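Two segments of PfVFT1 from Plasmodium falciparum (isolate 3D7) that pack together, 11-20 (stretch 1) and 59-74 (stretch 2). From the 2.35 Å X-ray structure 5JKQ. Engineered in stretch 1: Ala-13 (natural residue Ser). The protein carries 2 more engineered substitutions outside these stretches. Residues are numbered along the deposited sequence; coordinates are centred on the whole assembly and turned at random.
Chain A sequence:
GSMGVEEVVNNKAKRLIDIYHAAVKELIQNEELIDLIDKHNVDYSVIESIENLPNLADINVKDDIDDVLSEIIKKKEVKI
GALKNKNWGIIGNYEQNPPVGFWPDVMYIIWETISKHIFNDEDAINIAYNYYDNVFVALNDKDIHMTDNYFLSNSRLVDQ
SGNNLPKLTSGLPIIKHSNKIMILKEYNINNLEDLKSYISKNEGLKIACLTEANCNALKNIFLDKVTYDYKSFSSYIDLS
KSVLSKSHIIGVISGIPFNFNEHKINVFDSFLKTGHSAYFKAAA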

ATOM      1  N   ASN A  11     -15.128  13.436 -13.056  1.00 21.25           N
ATOM      2  CA  ASN A  11     -14.481  12.841 -11.894  1.00 22.60           C
ATOM      3  C   ASN A  11     -14.657  13.752 -10.685  1.00 14.56           C
ATOM      4  O   ASN A  11     -13.975  14.769 -10.560  1.00 19.29           O
ATOM      5  N   LYS A  12     -15.583  13.390  -9.804  1.00 20.58           N
ATOM      6  CA  LYS A  12     -15.883  14.203  -8.631  1.00 16.95           C
ATOM      7  C   LYS A  12     -14.806  14.076  -7.553  1.00 17.58           C
ATOM      8  O   LYS A  12     -14.842  14.783  -6.548  1.00 20.66           O
ATOM      9  N   ALA A  13     -13.851  13.174  -7.771  1.00 14.93           N
ATOM     10  CA  ALA A  13     -12.770  12.942  -6.817  1.00 20.91           C
ATOM     11  C   ALA A  13     -11.429  13.453  -7.340  1.00 24.22           C
ATOM     12  O   ALA A  13     -10.395  13.251  -6.703  1.00 17.84           O
ATOM     13  N   LYS A  14     -11.441  14.118  -8.493  1.00 19.81           N
ATOM     14  CA  LYS A  14     -10.196  14.534  -9.133  1.00 17.47           C
ATOM     15  C   LYS A  14      -9.406  15.504  -8.262  1.00 17.59           C
ATOM     16  O   LYS A  14      -8.219  15.297  -8.009  1.00 14.95           O
ATOM     17  N   ARG A  15     -10.064  16.564  -7.806  1.00 13.50           N
ATOM     18  CA  ARG A  15      -9.404  17.567  -6.982  1.00 21.48           C
ATOM     19  C   ARG A  15      -9.022  16.988  -5.619  1.00 14.29           C
ATOM     20  O   ARG A  15      -8.009  17.375  -5.037  1.00 16.80           O
ATOM     21  N   LEU A  16      -9.833  16.060  -5.122  1.00 12.79           N
ATOM     22  CA  LEU A  16      -9.529  15.366  -3.875  1.00 15.30           C
ATOM     23  C   LEU A  16      -8.236  14.562  -4.017  1.00 14.71           C
ATOM     24  O   LEU A  16      -7.402  14.551  -3.115  1.00 16.98           O
ATOM     25  N   ILE A  17      -8.075  13.899  -5.158  1.00 15.09           N
ATOM     26  CA  ILE A  17      -6.881  13.104  -5.423  1.00 15.56           C
ATOM     27  C   ILE A  17      -5.655  14.000  -5.576  1.00 15.79           C
ATOM     28  O   ILE A  17      -4.567  13.658  -5.114  1.00 20.95           O
ATOM     29  N   ASP A  18      -5.835  15.147  -6.222  1.00 12.54           N
ATOM     30  CA  ASP A  18      -4.720  16.047  -6.497  1.00 15.97           C
ATOM     31  C   ASP A  18      -4.195  16.713  -5.228  1.00 14.21           C
ATOM     32  O   ASP A  18      -2.986  16.755  -5.002  1.00 19.12           O
ATOM     33  N   ILE A  19      -5.094  17.240  -4.403  1.00 13.63           N
ATOM     34  CA  ILE A  19      -4.674  17.881  -3.164  1.00 17.96           C
ATOM     35  C   ILE A  19      -4.095  16.829  -2.222  1.00 15.21           C
ATOM     36  O   ILE A  19      -3.201  17.113  -1.427  1.00 18.15           O
ATOM     37  N   TYR A  20      -4.602  15.606  -2.337  1.00 13.77           N
ATOM     38  CA  TYR A  20      -4.070  14.471  -1.597  1.00 13.96           C
ATOM     39  C   TYR A  20      -2.627  14.194  -2.015  1.00 17.15           C
ATOM     40  O   TYR A  20      -1.745  14.053  -1.168  1.00 16.91           O
ATOM     41  N   ILE A  59      -3.004  24.380  -5.633  1.00 23.07           N
ATOM     42  CA  ILE A  59      -4.313  23.735  -5.712  1.00 19.28           C
ATOM     43  C   ILE A  59      -5.437  24.649  -5.233  1.00 21.62           C
ATOM     44  O   ILE A  59      -5.344  25.284  -4.181  1.00 24.10           O
ATOM     45  N   ASN A  60      -6.501  24.693  -6.027  1.00 19.43           N
ATOM     46  CA  ASN A  60      -7.706  25.441  -5.697  1.00 21.12           C
ATOM     47  C   ASN A  60      -8.397  24.846  -4.478  1.00 18.22           C
ATOM     48  O   ASN A  60      -8.739  23.664  -4.469  1.00 19.78           O
ATOM     49  N   VAL A  61      -8.590  25.667  -3.451  1.00 17.65           N
ATOM     50  CA  VAL A  61      -9.234  25.224  -2.217  1.00 24.51           C
ATOM     51  C   VAL A  61     -10.582  25.913  -2.040  1.00 26.22           C
ATOM     52  O   VAL A  61     -11.098  26.026  -0.928  1.00 24.18           O
ATOM     53  N   LYS A  62     -11.143  26.368  -3.153  1.00 22.63           N
ATOM     54  CA  LYS A  62     -12.432  27.038  -3.156  1.00 25.03           C
ATOM     55  C   LYS A  62     -13.549  25.993  -3.213  1.00 28.43           C
ATOM     56  O   LYS A  62     -13.367  24.919  -3.788  1.00 27.64           O
ATOM     57  N   ASP A  63     -14.691  26.299  -2.602  1.00 22.71           N
ATOM     58  CA  ASP A  63     -15.816  25.366  -2.566  1.00 28.06           C
ATOM     59  C   ASP A  63     -16.823  25.660  -3.679  1.00 28.24           C
ATOM     60  O   ASP A  63     -18.012  25.362  -3.549  1.00 27.73           O
ATOM     61  N   ASP A  64     -16.334  26.242  -4.770  1.00 27.94           N
ATOM     62  CA  ASP A  64     -17.168  26.558  -5.926  1.00 32.45           C
ATOM     63  C   ASP A  64     -17.379  25.329  -6.810  1.00 36.74           C
ATOM     64  O   ASP A  64     -18.404  25.208  -7.484  1.00 29.85           O
ATOM     65  N   ILE A  65     -16.413  24.416  -6.798  1.00 30.10           N
ATOM     66  CA  ILE A  65     -16.486  23.215  -7.622  1.00 18.30           C
ATOM     67  C   ILE A  65     -17.536  22.255  -7.070  1.00 27.00           C
ATOM     68  O   ILE A  65     -17.623  22.053  -5.858  1.00 31.12           O
ATOM     69  N   ASP A  66     -18.338  21.672  -7.956  1.00 23.83           N
ATOM     70  CA  ASP A  66     -19.306  20.656  -7.554  1.00 21.08           C
ATOM     71  C   ASP A  66     -18.622  19.291  -7.526  1.00 21.73           C
ATOM     72  O   ASP A  66     -18.824  18.465  -8.414  1.00 19.10           O
ATOM     73  N   ASP A  67     -17.806  19.067  -6.499  1.00 23.80           N
ATOM     74  CA  ASP A  67     -17.052  17.824  -6.374  1.00 19.60           C
ATOM     75  C   ASP A  67     -17.025  17.337  -4.927  1.00 15.96           C
ATOM     76  O   ASP A  67     -17.633  17.945  -4.047  1.00 22.87           O
ATOM     77  N   VAL A  68     -16.324  16.234  -4.693  1.00 25.84           N
ATOM     78  CA  VAL A  68     -16.247  15.630  -3.366  1.00 16.16           C
ATOM     79  C   VAL A  68     -15.522  16.539  -2.375  1.00 20.07           C
ATOM     80  O   VAL A  68     -15.915  16.630  -1.214  1.00 23.70           O
ATOM     81  N   LEU A  69     -14.468  17.212  -2.828  1.00 19.64           N
ATOM     82  CA  LEU A  69     -13.669  18.030  -1.926  1.00 17.82           C
ATOM     83  C   LEU A  69     -14.500  19.173  -1.351  1.00 19.68           C
ATOM     84  O   LEU A  69     -14.348  19.527  -0.185  1.00 23.38           O
ATOM     85  N   SER A  70     -15.384  19.740  -2.166  1.00 25.39           N
ATOM     86  CA  SER A  70     -16.253  20.819  -1.709  1.00 24.57           C
ATOM     87  C   SER A  70     -17.183  20.350  -0.591  1.00 23.92           C
ATOM     88  O   SER A  70     -17.523  21.125   0.303  1.00 29.73           O
ATOM     89  N   GLU A  71     -17.591  19.086  -0.642  1.00 22.61           N
ATOM     90  CA  GLU A  71     -18.409  18.513   0.421  1.00 23.90           C
ATOM     91  C   GLU A  71     -17.588  18.398   1.703  1.00 22.96           C
ATOM     92  O   GLU A  71     -18.050  18.758   2.787  1.00 17.42           O
ATOM     93  N   ILE A  72     -16.367  17.894   1.561  1.00 20.56           N
ATOM     94  CA  ILE A  72     -15.447  17.755   2.685  1.00 22.09           C
ATOM     95  C   ILE A  72     -15.183  19.114   3.326  1.00 17.25           C
ATOM     96  O   ILE A  72     -15.154  19.236   4.550  1.00 16.12           O
ATOM     97  N   ILE A  73     -15.007  20.131   2.488  1.00 14.05           N
ATOM     98  CA  ILE A  73     -14.692  21.478   2.957  1.00 18.47           C
ATOM     99  C   ILE A  73     -15.844  22.079   3.759  1.00 16.88           C
ATOM    100  O   ILE A  73     -15.628  22.670   4.818  1.00 18.35           O
ATOM    101  N   LYS A  74     -17.066  21.928   3.257  1.00 20.25           N
ATOM    102  CA  LYS A  74     -18.231  22.522   3.903  1.00 22.99           C
ATOM    103  C   LYS A  74     -18.513  21.891   5.265  1.00 18.10           C
ATOM    104  O   LYS A  74     -18.907  22.581   6.205  1.00 17.64           O
TER

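The two stretches bury 735 Å² between them, and Arg-15 accounts for the largest share. Helix 14-20 and helix 68-74 cross at 71°, their axes 8.8 Å apart at closest approach, and the irregular segment that precedes the second helix curls around the end of the Arg-15 side chain to form a pocket. Arg-15 points toward that pocket and reaches it with chi1 and chi2 both t, before a p turn at chi3 sets the guanidinium in place. Leu-69 CD2 covers one face of the group, 3.7 Å from Arg-15 CZ, while Ile-65 CG1 lies over the opposite face, so the planar head fits a slot between two aliphatic side chains.

The edge of the guanidinium is lined with oxygens. Asp-67, in the p rotamer, forms a two-pronged salt bridge, with Arg-15 NE donating to Asp-67 OD2 at 2.8 Å and Arg-15 NH2 to Asp-67 OD1 at 2.9 Å. Arg-15 NH1 donates to Asn-60 O and to Lys-62 O, each at 2.8 Å, which ties the loop backbone to the first helix. Asp-67 OD1 also accepts from Ser-70 N at 3.1 Å, capping the second helix, so one carboxylate both caps that helix and holds the arginine.

Beyond the arginine the contact becomes apolar. Leu-16 (t, p) points toward the second helix and fits its branched end among three side chains: its CD2 lies 3.7 Å from Val-68 CG1, and its CD1 lies 3.9 Å from Ile-72 CD1 and 4.2 Å from Leu-69 CD1. Leu-69, also t, p, thus serves two neighbours, packing against Leu-16 with CD1 while its CD2 covers the guanidinium. One turn along, Ile-19 (t, t) fills the hollow bounded by Leu-69, Ile-59 and Val-61. Ile-19 CG2 is 4.1 Å from Leu-69 CD1, Ile-19 CB 4.0 Å from Ile-59 CG2, and Ile-19 CD1 4.0 Å from Val-61 CG1.

At the start of the first stretch the backbones themselves meet. Val-68 N donates to Lys-12 O at 2.8 Å, and this close approach brings Val-68 CG2 to 4.0 Å from Lys-12 CB, although the end of the lysine leads away. Two waters sit beside Asp-67 and bridge it to the first stretch. Water 1 donates to Lys-12 O at 2.9 Å and accepts from Leu-69 N at 3.2 Å; water 2 accepts from Arg-15 N at 2.8 Å and donates to Asp-67 OD2 at 2.9 Å. Ala-13, an engineered residue, points away and adds little to the contact.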

ATOM      1  CB  ASN A  11     -12.995  12.595 -12.172  1.00 25.05           C
ATOM      2  CG  ASN A  11     -12.318  11.781 -11.081  1.00 24.52           C
ATOM      3  OD1 ASN A  11     -12.866  11.589  -9.996  1.00 27.58           O
ATOM      4  ND2 ASN A  11     -11.113  11.306 -11.366  1.00 24.93           N
ATOM      5  CB  LYS A  12     -17.246  13.816  -8.053  1.00 18.15           C
ATOM      6  CG  LYS A  12     -18.427  14.086  -8.984  1.00 18.74           C
ATOM      7  CD  LYS A  12     -19.727  14.217  -8.199  1.00 25.82           C
ATOM      8  CE  LYS A  12     -20.919  14.468  -9.110  1.00 34.38           C
ATOM      9  NZ  LYS A  12     -21.232  13.293  -9.970  1.00 38.91           N
ATOM     10  CB  ALA A  13     -12.672  11.459  -6.495  1.00 17.80           C
ATOM     11  CB  LYS A  14     -10.472  15.178 -10.491  1.00 20.61           C
ATOM     12  CG  LYS A  14      -9.230  15.286 -11.370  1.00 24.77           C
ATOM     13  CD  LYS A  14      -9.155  16.630 -12.063  1.00 24.75           C
ATOM     14  CE  LYS A  14      -7.928  16.754 -12.946  1.00 26.69           C
ATOM     15  NZ  LYS A  14      -6.656  16.670 -12.173  1.00 23.01           N
ATOM     16  CB  ARG A  15     -10.305  18.790  -6.810  1.00 19.65           C
ATOM     17  CG  ARG A  15      -9.609  19.991  -6.194  1.00 20.13           C
ATOM     18  CD  ARG A  15     -10.396  21.263  -6.459  1.00 22.31           C
ATOM     19  NE  ARG A  15     -11.751  21.199  -5.906  1.00 19.36           N
ATOM     20  CZ  ARG A  15     -12.244  22.022  -4.981  1.00 18.64           C
ATOM     21  NH1 ARG A  15     -11.509  23.008  -4.473  1.00 20.14           N
ATOM     22  NH2 ARG A  15     -13.492  21.859  -4.562  1.00 20.51           N
ATOM     23  CB  LEU A  16     -10.690  14.450  -3.473  1.00 16.42           C
ATOM     24  CG  LEU A  16     -10.436  13.416  -2.371  1.00 20.74           C
ATOM     25  CD1 LEU A  16     -10.041  14.087  -1.060  1.00 18.52           C
ATOM     26  CD2 LEU A  16     -11.665  12.534  -2.179  1.00 17.04           C
ATOM     27  CB  ILE A  17      -7.059  12.240  -6.696  1.00 17.13           C
ATOM     28  CG1 ILE A  17      -8.122  11.171  -6.456  1.00 14.23           C
ATOM     29  CG2 ILE A  17      -5.750  11.553  -7.098  1.00 17.73           C
ATOM     30  CD1 ILE A  17      -8.720  10.612  -7.721  1.00 19.10           C
ATOM     31  CB  ASP A  18      -5.134  17.115  -7.511  1.00 16.77           C
ATOM     32  CG  ASP A  18      -5.469  16.529  -8.869  1.00 17.49           C
ATOM     33  OD1 ASP A  18      -4.933  15.450  -9.206  1.00 19.72           O
ATOM     34  OD2 ASP A  18      -6.265  17.148  -9.604  1.00 22.42           O
ATOM     35  CB  ILE A  19      -5.839  18.637  -2.486  1.00 13.98           C
ATOM     36  CG1 ILE A  19      -5.294  19.629  -1.457  1.00 15.60           C
ATOM     37  CG2 ILE A  19      -6.846  17.667  -1.856  1.00 18.46           C
ATOM     38  CD1 ILE A  19      -6.260  20.746  -1.121  1.00 18.47           C
ATOM     39  CB  TYR A  20      -4.961  13.247  -1.821  1.00 17.88           C
ATOM     40  CG  TYR A  20      -4.324  11.905  -1.539  1.00 19.73           C
ATOM     41  CD1 TYR A  20      -4.333  11.360  -0.261  1.00 20.77           C
ATOM     42  CD2 TYR A  20      -3.746  11.166  -2.562  1.00 16.93           C
ATOM     43  CE1 TYR A  20      -3.763  10.125  -0.009  1.00 19.55           C
ATOM     44  CE2 TYR A  20      -3.176   9.935  -2.321  1.00 19.41           C
ATOM     45  CZ  TYR A  20      -3.187   9.417  -1.047  1.00 19.13           C
ATOM     46  OH  TYR A  20      -2.616   8.188  -0.822  1.00 18.92           O
ATOM     47  CB  ILE A  59      -4.351  22.421  -4.891  1.00 23.12           C
ATOM     48  CG1 ILE A  59      -3.226  21.475  -5.324  1.00 22.13           C
ATOM     49  CG2 ILE A  59      -5.701  21.718  -5.042  1.00 22.44           C
ATOM     50  CD1 ILE A  59      -3.246  21.097  -6.794  1.00 22.79           C
ATOM     51  CB  ASN A  60      -8.654  25.450  -6.900  1.00 20.78           C
ATOM     52  CG  ASN A  60      -9.967  26.149  -6.612  1.00 20.43           C
ATOM     53  OD1 ASN A  60     -10.042  27.038  -5.765  1.00 27.45           O
ATOM     54  ND2 ASN A  60     -11.013  25.748  -7.323  1.00 19.12           N
ATOM     55  CB  VAL A  61      -8.349  25.499  -0.986  1.00 24.35           C
ATOM     56  CG1 VAL A  61      -7.075  24.692  -1.069  1.00 20.06           C
ATOM     57  CG2 VAL A  61      -8.029  26.987  -0.860  1.00 21.48           C
ATOM     58  CB  LYS A  62     -12.504  28.006  -4.340  1.00 28.91           C
ATOM     59  CG  LYS A  62     -13.670  28.970  -4.328  1.00 36.26           C
ATOM     60  CD  LYS A  62     -13.369  30.173  -5.216  1.00 39.50           C
ATOM     61  CE  LYS A  62     -14.633  30.885  -5.670  1.00 38.89           C
ATOM     62  NZ  LYS A  62     -15.540  31.214  -4.536  1.00 38.26           N
ATOM     63  CB  ASP A  63     -16.507  25.411  -1.198  1.00 25.51           C
ATOM     64  CG  ASP A  63     -17.208  26.734  -0.930  1.00 24.72           C
ATOM     65  OD1 ASP A  63     -16.911  27.734  -1.618  1.00 28.04           O
ATOM     66  OD2 ASP A  63     -18.057  26.773  -0.016  1.00 34.47           O
ATOM     67  CB  ASP A  64     -16.541  27.697  -6.744  1.00 20.95           C
ATOM     68  CG  ASP A  64     -15.110  27.402  -7.167  1.00 41.08           C
ATOM     69  OD1 ASP A  64     -14.478  26.509  -6.564  1.00 39.18           O
ATOM     70  OD2 ASP A  64     -14.612  28.072  -8.098  1.00 46.88           O
ATOM     71  CB  ILE A  65     -15.123  22.486  -7.694  1.00 24.46           C
ATOM     72  CG1 ILE A  65     -13.975  23.476  -7.931  1.00 28.83           C
ATOM     73  CG2 ILE A  65     -15.139  21.421  -8.783  1.00 27.01           C
ATOM     74  CD1 ILE A  65     -14.149  24.372  -9.148  1.00 28.10           C
ATOM     75  CB  ASP A  66     -20.508  20.638  -8.505  1.00 25.13           C
ATOM     76  CG  ASP A  66     -21.650  19.764  -7.996  1.00 31.12           C
ATOM     77  OD1 ASP A  66     -21.458  19.039  -6.995  1.00 27.01           O
ATOM     78  OD2 ASP A  66     -22.744  19.799  -8.600  1.00 24.42           O
ATOM     79  CB  ASP A  67     -15.626  18.015  -6.910  1.00 19.34           C
ATOM     80  CG  ASP A  67     -14.810  19.003  -6.092  1.00 20.37           C
ATOM     81  OD1 ASP A  67     -15.392  19.745  -5.274  1.00 20.41           O
ATOM     82  OD2 ASP A  67     -13.575  19.042  -6.283  1.00 15.96           O
ATOM     83  CB  VAL A  68     -15.537  14.254  -3.428  1.00 28.33           C
ATOM     84  CG1 VAL A  68     -15.176  13.737  -2.032  1.00 23.79           C
ATOM     85  CG2 VAL A  68     -16.418  13.247  -4.152  1.00 22.65           C
ATOM     86  CB  LEU A  69     -12.432  18.589  -2.634  1.00 14.89           C
ATOM     87  CG  LEU A  69     -11.417  19.254  -1.696  1.00  9.88           C
ATOM     88  CD1 LEU A  69     -10.763  18.226  -0.784  1.00 16.52           C
ATOM     89  CD2 LEU A  69     -10.363  20.016  -2.477  1.00 25.38           C
ATOM     90  CB  SER A  70     -17.071  21.377  -2.872  1.00 24.90           C
ATOM     91  OG  SER A  70     -16.267  22.193  -3.707  1.00 22.07           O
ATOM     92  CB  GLU A  71     -18.949  17.139   0.016  1.00 25.22           C
ATOM     93  CG  GLU A  71     -19.807  17.151  -1.241  1.00 30.70           C
ATOM     94  CD  GLU A  71     -20.302  15.768  -1.623  1.00 36.42           C
ATOM     95  OE1 GLU A  71     -20.090  14.818  -0.840  1.00 37.78           O
ATOM     96  OE2 GLU A  71     -20.904  15.632  -2.709  1.00 38.13           O
ATOM     97  CB  ILE A  72     -14.114  17.112   2.232  1.00 20.03           C
ATOM     98  CG1 ILE A  72     -14.351  15.660   1.819  1.00 18.23           C
ATOM     99  CG2 ILE A  72     -13.058  17.155   3.342  1.00 17.24           C
ATOM    100  CD1 ILE A  72     -13.266  15.094   0.930  1.00 24.49           C
ATOM    101  CB  ILE A  73     -14.343  22.411   1.772  1.00 17.85           C
ATOM    102  CG1 ILE A  73     -12.995  22.006   1.177  1.00 15.21           C
ATOM    103  CG2 ILE A  73     -14.266  23.878   2.212  1.00 21.27           C
ATOM    104  CD1 ILE A  73     -12.697  22.631  -0.171  1.00 19.52           C
ATOM    105  CB  LYS A  74     -19.457  22.397   3.000  1.00 24.59           C
ATOM    106  CG  LYS A  74     -19.470  23.406   1.860  1.00 32.13           C
ATOM    107  CD  LYS A  74     -20.508  23.057   0.803  1.00 26.06           C
ATOM    108  CE  LYS A  74     -20.598  24.142  -0.259  1.00 37.54           C
ATOM    109  NZ  LYS A  74     -21.111  23.624  -1.561  1.00 36.25           N
TER
HETATM  110  O   HOH W   1     -12.809  16.437  -5.416  1.00 16.38           O
HETATM  111  O   HOH W   2     -12.649  17.426  -8.488  1.00 20.22           O